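Local coordinates for epimerase domain-containing protein (Bacillus cereus HuA2-4, PDB 6ZLK) that interconverts UDP-glucuronic acid and UDP-galacturonic acid by epimerisation at C4 of the sugar, using bound NAD, at residues T66-L71 with T106-E111; Q196-K201 with A305-I310. All coordinates share one frame; numbering follows the deposited sequence.

How the interactions relate
From the N terminus, interaction 1 comes first. It joins the start of helix 68-72 to helix 96-113 and closes a loop of 34 residues that contains strand 77-80. Interaction 2 opens only after interaction 1 has closed, so the two follow in series and neither nest nor cross. It brings the end of helix 189-198 to helix 299-313, near the C terminus, and closes a loop of 103 residues. The contacts lie on opposite sides of the chain's centre, their own centres 40 Å apart. Interaction 1 belongs to the NAD-binding half with its parallel strands. Interaction 2 ties the later, UDP-sugar side of the fold together.

Interaction 1. Residues T66-L71 with T106-E111; sequences TDLSKL and TQQLLE
Leu68 reaches across from the first turn of helix 68-72 to Gln108 and Leu109 of helix 96-113. Van der Waals contacts of Leu68 carry most of the junction. Its methyl CD1 lies against a backbone carbonyl, with Leu68 CD1 to Gln108 O at 3.6 Å. It also meets that residue's side chain, with Leu68 CD1 to Gln108 CB at 3.9 Å. The other methyl serves the second partner: Leu68 CD2 stands 4.2 Å from Leu109 CD2. The Leu68 branch is carried out by a chi1 of -66°, which sets CG beside the backbone N and trans to the carbonyl carbon. Ile63, in a loop, packs on both leucines, and Phe121 of strand 120-126 backs Leu109.

The polar link is made by a water. It lies 2.7 Å from Thr66 O and 2.8 Å from Gln108 OE1, placed to donate to either. It has more acceptors in reach than protons, so the two bonds may not both be made at once. The Gln108 chain bends at chi2 (-149°), and its amide oxygen faces this water beside the leucine contact.

Capping organises the near helix start. Asp67 is the N-cap, and its OD1 accepts a weak, nearly straight bond from Lys70 N at 3.3 Å. Thr66 OG1 has hydrogen-bond partners in Asp62 O and Glu61 OE1, which probably help to hold the residue whose carbonyl meets the water.

Both helices flank the parallel strands of the Rossmann-type NAD-binding domain. The chemistry implies a small buried contact with a water-bridged margin, held by shape more than by direct polar bonds.

Interaction 2. Residues Q196-K201 with A305-I310; sequences QMLEDK and AEYDYI
Leu198 sits between Tyr307 and Ile310 and gives one methyl to each. Its CD2 approaches the phenol end of the tyrosine, with Leu198 CD2 to Tyr307 OH at 3.3 Å. Leu198 CD2 also lies 3.7 Å from Tyr307 CZ and comes to the ring obliquely. Methyl CD1 takes the other partner: Leu198 CD1 lies 3.8 Å from Ile310 CG2. The contact is therefore apolar, apart from the tyrosine oxygen that borders it.

The torsions explain how the groups meet. Tyr307 has CG anti to its backbone N (chi1 180°), and this extends the ring from its own helix until the hydroxyl end reaches Leu198. In Ile310, a chi1 of -63° puts CG1 beside the backbone N and CG2 anti to it, and CG2 is the branch that meets the leucine.

The next shell holds these side chains. Ile260 and Ser261 of helix 250-261 pack on Tyr307. His191 and Ile194, earlier in helix 189-198, touch Ile310, so the two helices meet over more than one turn.

Leu198 is the last residue of its helix, and the chain turns off directly beyond it. Asp200 has positive phi and completes a Schellman motif. Its two bonds run from Lys201 N to Gln196 O at 2.9 Å and from Asp200 N to Met197 O at 3.2 Å. Asp200 OD1 also forms a salt bridge with Lys263, which ties the turn to the chain just after helix 250-261.

Beyond the turn the chain enters strand 203-206, which pairs in parallel with strand 267-270. Met197 packs on Leu203 of that strand and on Leu257 of helix 250-261. Helices 189-198, 250-261 and 299-313 thus come together next to this two-stranded sheet.

Interaction 1. Residues T66-L71 with T106-E111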
ATOM      1  N   THR A  66      -0.737  16.659 -15.603  1.00 19.83           N
ATOM      2  CA  THR A  66       0.196  16.755 -16.746  1.00 21.51           C
ATOM      3  C   THR A  66      -0.191  15.703 -17.779  1.00 22.93           C
ATOM      4  O   THR A  66      -0.510  14.598 -17.381  1.00 23.41           O
ATOM      5  CB  THR A  66       1.652  16.533 -16.299  1.00 23.84           C
ATOM      6  OG1 THR A  66       1.880  17.660 -15.460  1.00 27.44           O
ATOM      7  CG2 THR A  66       2.657  16.482 -17.421  1.00 31.09           C
ATOM      8  N   ASP A  67       0.005  16.039 -19.051  1.00 26.17           N
ATOM      9  CA  ASP A  67      -0.046  15.082 -20.180  1.00 27.23           C
ATOM     10  C   ASP A  67       1.211  14.215 -20.149  1.00 22.56           C
ATOM     11  O   ASP A  67       2.237  14.637 -20.683  1.00 23.54           O
ATOM     12  CB  ASP A  67      -0.084  15.801 -21.524  1.00 32.34           C
ATOM     13  CG  ASP A  67      -0.284  14.837 -22.681  1.00 36.67           C
ATOM     14  OD1 ASP A  67      -0.168  13.574 -22.480  1.00 33.54           O
ATOM     15  OD2 ASP A  67      -0.597  15.354 -23.770  1.00 42.40           O
ATOM     16  N   LEU A  68       1.132  13.047 -19.541  1.00 23.96           N
ATOM     17  CA  LEU A  68       2.342  12.237 -19.296  1.00 23.25           C
ATOM     18  C   LEU A  68       2.831  11.613 -20.598  1.00 28.72           C
ATOM     19  O   LEU A  68       4.033  11.373 -20.694  1.00 24.31           O
ATOM     20  CB  LEU A  68       2.058  11.196 -18.220  1.00 24.30           C
ATOM     21  CG  LEU A  68       1.771  11.785 -16.832  1.00 24.02           C
ATOM     22  CD1 LEU A  68       1.532  10.675 -15.819  1.00 27.80           C
ATOM     23  CD2 LEU A  68       2.912  12.659 -16.372  1.00 24.03           C
ATOM     24  N   SER A  69       1.948  11.403 -21.571  1.00 31.61           N
ATOM     25  CA  SER A  69       2.363  10.930 -22.917  1.00 35.77           C
ATOM     26  C   SER A  69       3.338  11.939 -23.527  1.00 29.98           C
ATOM     27  O   SER A  69       4.439  11.524 -23.945  1.00 40.84           O
ATOM     28  CB  SER A  69       1.176  10.685 -23.818  1.00 39.92           C
ATOM     29  OG  SER A  69       1.641  10.515 -25.150  1.00 45.85           O
ATOM     30  N   LYS A  70       2.974  13.213 -23.576  1.00 30.52           N
ATOM     31  CA  LYS A  70       3.862  14.316 -24.028  1.00 32.44           C
ATOM     32  C   LYS A  70       5.144  14.358 -23.192  1.00 35.14           C
ATOM     33  O   LYS A  70       6.235  14.502 -23.780  1.00 35.87           O
ATOM     34  N   LEU A  71       5.040  14.293 -21.866  1.00 26.34           N
ATOM     35  CA  LEU A  71       6.203  14.467 -20.971  1.00 27.54           C
ATOM     36  C   LEU A  71       7.219  13.357 -21.248  1.00 24.42           C
ATOM     37  O   LEU A  71       8.436  13.649 -21.213  1.00 27.21           O
ATOM     38  CB  LEU A  71       5.726  14.414 -19.524  1.00 25.83           C
ATOM     39  CG  LEU A  71       6.784  14.718 -18.475  1.00 27.57           C
ATOM     40  CD1 LEU A  71       7.327  16.122 -18.680  1.00 33.08           C
ATOM     41  CD2 LEU A  71       6.206  14.550 -17.094  1.00 28.52           C
ATOM     42  N   THR A 106       2.307   7.576  -8.632  1.00 15.25           N
ATOM     43  CA  THR A 106       3.201   6.487  -9.043  1.00 15.90           C
ATOM     44  C   THR A 106       2.470   5.617 -10.073  1.00 14.60           C
ATOM     45  O   THR A 106       3.068   5.279 -11.109  1.00 14.48           O
ATOM     46  CB  THR A 106       3.671   5.674  -7.838  1.00 14.55           C
ATOM     47  OG1 THR A 106       4.431   6.513  -6.955  1.00 15.71           O
ATOM     48  CG2 THR A 106       4.551   4.515  -8.225  1.00 16.57           C
ATOM     49  N   GLN A 107       1.219   5.317  -9.811  1.00 15.36           N
ATOM     50  CA  GLN A 107       0.445   4.505 -10.781  1.00 16.15           C
ATOM     51  C   GLN A 107       0.385   5.247 -12.121  1.00 15.31           C
ATOM     52  O   GLN A 107       0.536   4.594 -13.175  1.00 17.32           O
ATOM     53  CB  GLN A 107      -0.940   4.167 -10.257  1.00 16.52           C
ATOM     54  CG  GLN A 107      -1.679   3.198 -11.170  1.00 18.41           C
ATOM     55  CD  GLN A 107      -2.766   3.850 -11.972  1.00 20.56           C
ATOM     56  OE1 GLN A 107      -2.900   5.063 -11.988  1.00 23.03           O
ATOM     57  NE2 GLN A 107      -3.519   3.016 -12.683  1.00 21.67           N
ATOM     58  N   GLN A 108       0.074   6.527 -12.124  1.00 14.82           N
ATOM     59  CA  GLN A 108      -0.067   7.246 -13.405  1.00 16.50           C
ATOM     60  C   GLN A 108       1.268   7.256 -14.175  1.00 15.84           C
ATOM     61  O   GLN A 108       1.262   7.116 -15.421  1.00 16.94           O
ATOM     62  CB  GLN A 108      -0.551   8.674 -13.168  1.00 17.78           C
ATOM     63  CG  GLN A 108      -1.996   8.751 -12.690  1.00 19.95           C
ATOM     64  CD  GLN A 108      -2.657  10.034 -13.174  1.00 23.09           C
ATOM     65  OE1 GLN A 108      -2.017  10.976 -13.634  1.00 22.61           O
ATOM     66  NE2 GLN A 108      -3.966  10.106 -13.026  1.00 25.02           N
ATOM     67  N   LEU A 109       2.367   7.499 -13.496  1.00 15.33           N
ATOM     68  CA  LEU A 109       3.699   7.455 -14.150  1.00 15.29           C
ATOM     69  C   LEU A 109       3.939   6.070 -14.740  1.00 16.69           C
ATOM     70  O   LEU A 109       4.335   5.996 -15.896  1.00 18.80           O
ATOM     71  CB  LEU A 109       4.799   7.819 -13.175  1.00 17.72           C
ATOM     72  CG  LEU A 109       4.862   9.286 -12.810  1.00 21.76           C
ATOM     73  CD1 LEU A 109       5.825   9.440 -11.679  1.00 20.99           C
ATOM     74  CD2 LEU A 109       5.322  10.144 -14.000  1.00 20.77           C
ATOM     75  N   LEU A 110       3.692   5.010 -13.978  1.00 15.50           N
ATOM     76  CA  LEU A 110       3.972   3.665 -14.497  1.00 16.55           C
ATOM     77  C   LEU A 110       3.071   3.347 -15.675  1.00 18.57           C
ATOM     78  O   LEU A 110       3.572   2.723 -16.620  1.00 17.56           O
ATOM     79  CB  LEU A 110       3.791   2.633 -13.411  1.00 16.11           C
ATOM     80  CG  LEU A 110       4.832   2.742 -12.309  1.00 16.21           C
ATOM     81  CD1 LEU A 110       4.349   2.000 -11.094  1.00 14.90           C
ATOM     82  CD2 LEU A 110       6.168   2.268 -12.824  1.00 15.73           C
ATOM     83  N   GLU A 111       1.788   3.713 -15.613  1.00 16.63           N
ATOM     84  CA  GLU A 111       0.867   3.483 -16.767  1.00 17.88           C
ATOM     85  C   GLU A 111       1.450   4.177 -18.000  1.00 18.70           C
ATOM     86  O   GLU A 111       1.414   3.617 -19.101  1.00 19.95           O
ATOM     87  CB  GLU A 111      -0.522   4.020 -16.444  1.00 18.72           C
ATOM     88  CG  GLU A 111      -1.371   3.111 -15.568  1.00 19.66           C
ATOM     89  CD  GLU A 111      -2.041   1.962 -16.309  1.00 24.68           C
ATOM     90  OE1 GLU A 111      -2.266   2.112 -17.513  1.00 28.92           O
ATOM     91  OE2 GLU A 111      -2.342   0.946 -15.666  1.00 22.84           O
TER
HETATM   92  O   HOH W   1      -1.769  12.998 -15.565  1.00 14.92           O

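Interaction 2. Residues Q196-K201 with A305-I310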
ATOM      1  N   GLN A 196      16.969  25.890  15.990  1.00 18.35           N
ATOM      2  CA  GLN A 196      16.703  26.164  17.420  1.00 18.76           C
ATOM      3  C   GLN A 196      18.026  26.517  18.089  1.00 22.03           C
ATOM      4  O   GLN A 196      18.017  27.475  18.889  1.00 20.57           O
ATOM      5  CB  GLN A 196      15.994  24.968  18.068  1.00 19.53           C
ATOM      6  CG  GLN A 196      14.595  24.758  17.543  1.00 18.95           C
ATOM      7  CD  GLN A 196      14.106  23.334  17.743  1.00 17.65           C
ATOM      8  OE1 GLN A 196      14.849  22.471  18.233  1.00 17.06           O
ATOM      9  NE2 GLN A 196      12.881  23.090  17.316  1.00 20.52           N
ATOM     10  N   MET A 197      19.106  25.764  17.857  1.00 19.67           N
ATOM     11  CA  MET A 197      20.400  26.028  18.523  1.00 22.40           C
ATOM     12  C   MET A 197      20.896  27.422  18.151  1.00 23.24           C
ATOM     13  O   MET A 197      21.335  28.151  19.092  1.00 23.53           O
ATOM     14  CB  MET A 197      21.431  24.985  18.117  1.00 21.83           C
ATOM     15  CG  MET A 197      22.727  25.100  18.873  1.00 26.77           C
ATOM     16  SD  MET A 197      23.767  23.643  18.634  1.00 31.02           S
ATOM     17  CE  MET A 197      22.722  22.309  19.217  1.00 31.81           C
ATOM     18  N   LEU A 198      20.746  27.843  16.894  1.00 22.53           N
ATOM     19  CA  LEU A 198      21.273  29.155  16.433  1.00 23.45           C
ATOM     20  C   LEU A 198      20.471  30.283  17.067  1.00 26.42           C
ATOM     21  O   LEU A 198      21.055  31.374  17.312  1.00 28.71           O
ATOM     22  CB  LEU A 198      21.192  29.233  14.908  1.00 24.96           C
ATOM     23  CG  LEU A 198      22.293  28.473  14.206  1.00 25.33           C
ATOM     24  CD1 LEU A 198      21.920  28.275  12.749  1.00 26.52           C
ATOM     25  CD2 LEU A 198      23.615  29.190  14.359  1.00 29.21           C
ATOM     26  N   GLU A 199      19.212  30.035  17.350  1.00 24.48           N
ATOM     27  CA  GLU A 199      18.247  31.023  17.889  1.00 27.72           C
ATOM     28  C   GLU A 199      18.255  31.007  19.422  1.00 25.88           C
ATOM     29  O   GLU A 199      17.471  31.769  20.020  1.00 27.48           O
ATOM     30  CB  GLU A 199      16.876  30.747  17.282  1.00 29.05           C
ATOM     31  CG  GLU A 199      16.811  31.131  15.822  1.00 37.08           C
ATOM     32  CD  GLU A 199      15.511  30.756  15.128  1.00 42.15           C
ATOM     33  OE1 GLU A 199      14.639  30.144  15.793  1.00 51.67           O
ATOM     34  OE2 GLU A 199      15.381  31.059  13.917  1.00 47.97           O
ATOM     35  N   ASP A 200      19.056  30.145  20.053  1.00 25.00           N
ATOM     36  CA  ASP A 200      19.102  30.042  21.535  1.00 27.13           C
ATOM     37  C   ASP A 200      17.709  29.657  22.028  1.00 30.40           C
ATOM     38  O   ASP A 200      17.298  30.170  23.052  1.00 28.31           O
ATOM     39  CB  ASP A 200      19.588  31.377  22.123  1.00 30.38           C
ATOM     40  CG  ASP A 200      20.840  31.863  21.423  1.00 37.27           C
ATOM     41  OD1 ASP A 200      21.792  31.037  21.314  1.00 41.28           O
ATOM     42  OD2 ASP A 200      20.862  33.062  20.970  1.00 40.32           O
ATOM     43  N   LYS A 201      16.989  28.817  21.277  1.00 25.55           N
ATOM     44  CA  LYS A 201      15.675  28.277  21.673  1.00 26.86           C
ATOM     45  C   LYS A 201      15.876  26.847  22.152  1.00 26.39           C
ATOM     46  O   LYS A 201      16.854  26.205  21.798  1.00 23.62           O
ATOM     47  CB  LYS A 201      14.686  28.322  20.521  1.00 30.61           C
ATOM     48  CG  LYS A 201      14.259  29.731  20.126  1.00 38.19           C
ATOM     49  CD  LYS A 201      13.340  29.718  18.930  1.00 46.33           C
ATOM     50  CE  LYS A 201      12.217  28.714  19.075  1.00 53.26           C
ATOM     51  NZ  LYS A 201      11.161  28.932  18.062  1.00 61.19           N
ATOM     52  N   ALA A 305      28.531  21.121   7.368  1.00 16.92           N
ATOM     53  CA  ALA A 305      27.954  21.658   6.136  1.00 16.49           C
ATOM     54  C   ALA A 305      26.552  22.124   6.452  1.00 15.77           C
ATOM     55  O   ALA A 305      26.174  23.215   6.023  1.00 14.84           O
ATOM     56  CB  ALA A 305      27.933  20.615   5.054  1.00 18.38           C
ATOM     57  N   GLU A 306      25.746  21.256   7.074  1.00 15.57           N
ATOM     58  CA  GLU A 306      24.351  21.652   7.329  1.00 14.59           C
ATOM     59  C   GLU A 306      24.329  22.850   8.284  1.00 15.57           C
ATOM     60  O   GLU A 306      23.464  23.718   8.034  1.00 16.89           O
ATOM     61  CB  GLU A 306      23.491  20.474   7.801  1.00 15.56           C
ATOM     62  CG  GLU A 306      22.016  20.899   7.841  1.00 15.79           C
ATOM     63  CD  GLU A 306      20.948  19.817   7.984  1.00 16.94           C
ATOM     64  OE1 GLU A 306      21.319  18.607   7.911  1.00 15.49           O
ATOM     65  OE2 GLU A 306      19.755  20.184   8.222  1.00 16.98           O
ATOM     66  N   TYR A 307      25.175  22.907   9.305  1.00 16.99           N
ATOM     67  CA  TYR A 307      25.239  24.032  10.252  1.00 16.70           C
ATOM     68  C   TYR A 307      25.479  25.307   9.429  1.00 17.80           C
ATOM     69  O   TYR A 307      24.724  26.258   9.567  1.00 17.31           O
ATOM     70  CB  TYR A 307      26.309  23.732  11.294  1.00 17.30           C
ATOM     71  CG  TYR A 307      26.418  24.849  12.281  1.00 21.38           C
ATOM     72  CD1 TYR A 307      27.224  25.928  12.005  1.00 25.35           C
ATOM     73  CD2 TYR A 307      25.617  24.864  13.404  1.00 24.13           C
ATOM     74  CE1 TYR A 307      27.301  26.987  12.892  1.00 30.52           C
ATOM     75  CE2 TYR A 307      25.681  25.917  14.297  1.00 29.84           C
ATOM     76  CZ  TYR A 307      26.521  26.977  14.034  1.00 29.62           C
ATOM     77  OH  TYR A 307      26.615  28.014  14.920  1.00 37.79           O
ATOM     78  N   ASP A 308      26.468  25.281   8.540  1.00 17.38           N
ATOM     79  CA  ASP A 308      26.805  26.525   7.776  1.00 19.17           C
ATOM     80  C   ASP A 308      25.633  26.894   6.870  1.00 19.27           C
ATOM     81  O   ASP A 308      25.311  28.078   6.687  1.00 20.54           O
ATOM     82  CB  ASP A 308      28.132  26.368   7.049  1.00 20.92           C
ATOM     83  CG  ASP A 308      29.365  26.564   7.939  1.00 24.77           C
ATOM     84  OD1 ASP A 308      29.217  27.029   9.065  1.00 29.63           O
ATOM     85  OD2 ASP A 308      30.442  26.162   7.490  1.00 35.07           O
ATOM     86  N   TYR A 309      24.948  25.921   6.258  1.00 17.25           N
ATOM     87  CA  TYR A 309      23.818  26.186   5.353  1.00 16.77           C
ATOM     88  C   TYR A 309      22.675  26.834   6.136  1.00 16.64           C
ATOM     89  O   TYR A 309      22.122  27.849   5.701  1.00 18.10           O
ATOM     90  CB  TYR A 309      23.355  24.862   4.728  1.00 17.61           C
ATOM     91  CG  TYR A 309      22.003  24.992   4.092  1.00 18.54           C
ATOM     92  CD1 TYR A 309      21.837  25.576   2.836  1.00 22.48           C
ATOM     93  CD2 TYR A 309      20.875  24.595   4.779  1.00 19.50           C
ATOM     94  CE1 TYR A 309      20.576  25.740   2.286  1.00 22.43           C
ATOM     95  CE2 TYR A 309      19.603  24.796   4.263  1.00 23.09           C
ATOM     96  CZ  TYR A 309      19.461  25.373   3.022  1.00 22.04           C
ATOM     97  OH  TYR A 309      18.189  25.516   2.549  1.00 27.99           O
ATOM     98  N   ILE A 310      22.375  26.331   7.342  1.00 17.62           N
ATOM     99  CA  ILE A 310      21.210  26.830   8.148  1.00 16.93           C
ATOM    100  C   ILE A 310      21.594  28.222   8.681  1.00 17.88           C
ATOM    101  O   ILE A 310      20.732  29.116   8.698  1.00 20.59           O
ATOM    102  CB  ILE A 310      20.873  25.849   9.290  1.00 16.99           C
ATOM    103  CG1 ILE A 310      20.434  24.454   8.799  1.00 18.90           C
ATOM    104  CG2 ILE A 310      19.807  26.432  10.188  1.00 18.01           C
ATOM    105  CD1 ILE A 310      19.175  24.421   8.003  1.00 21.46           C
TER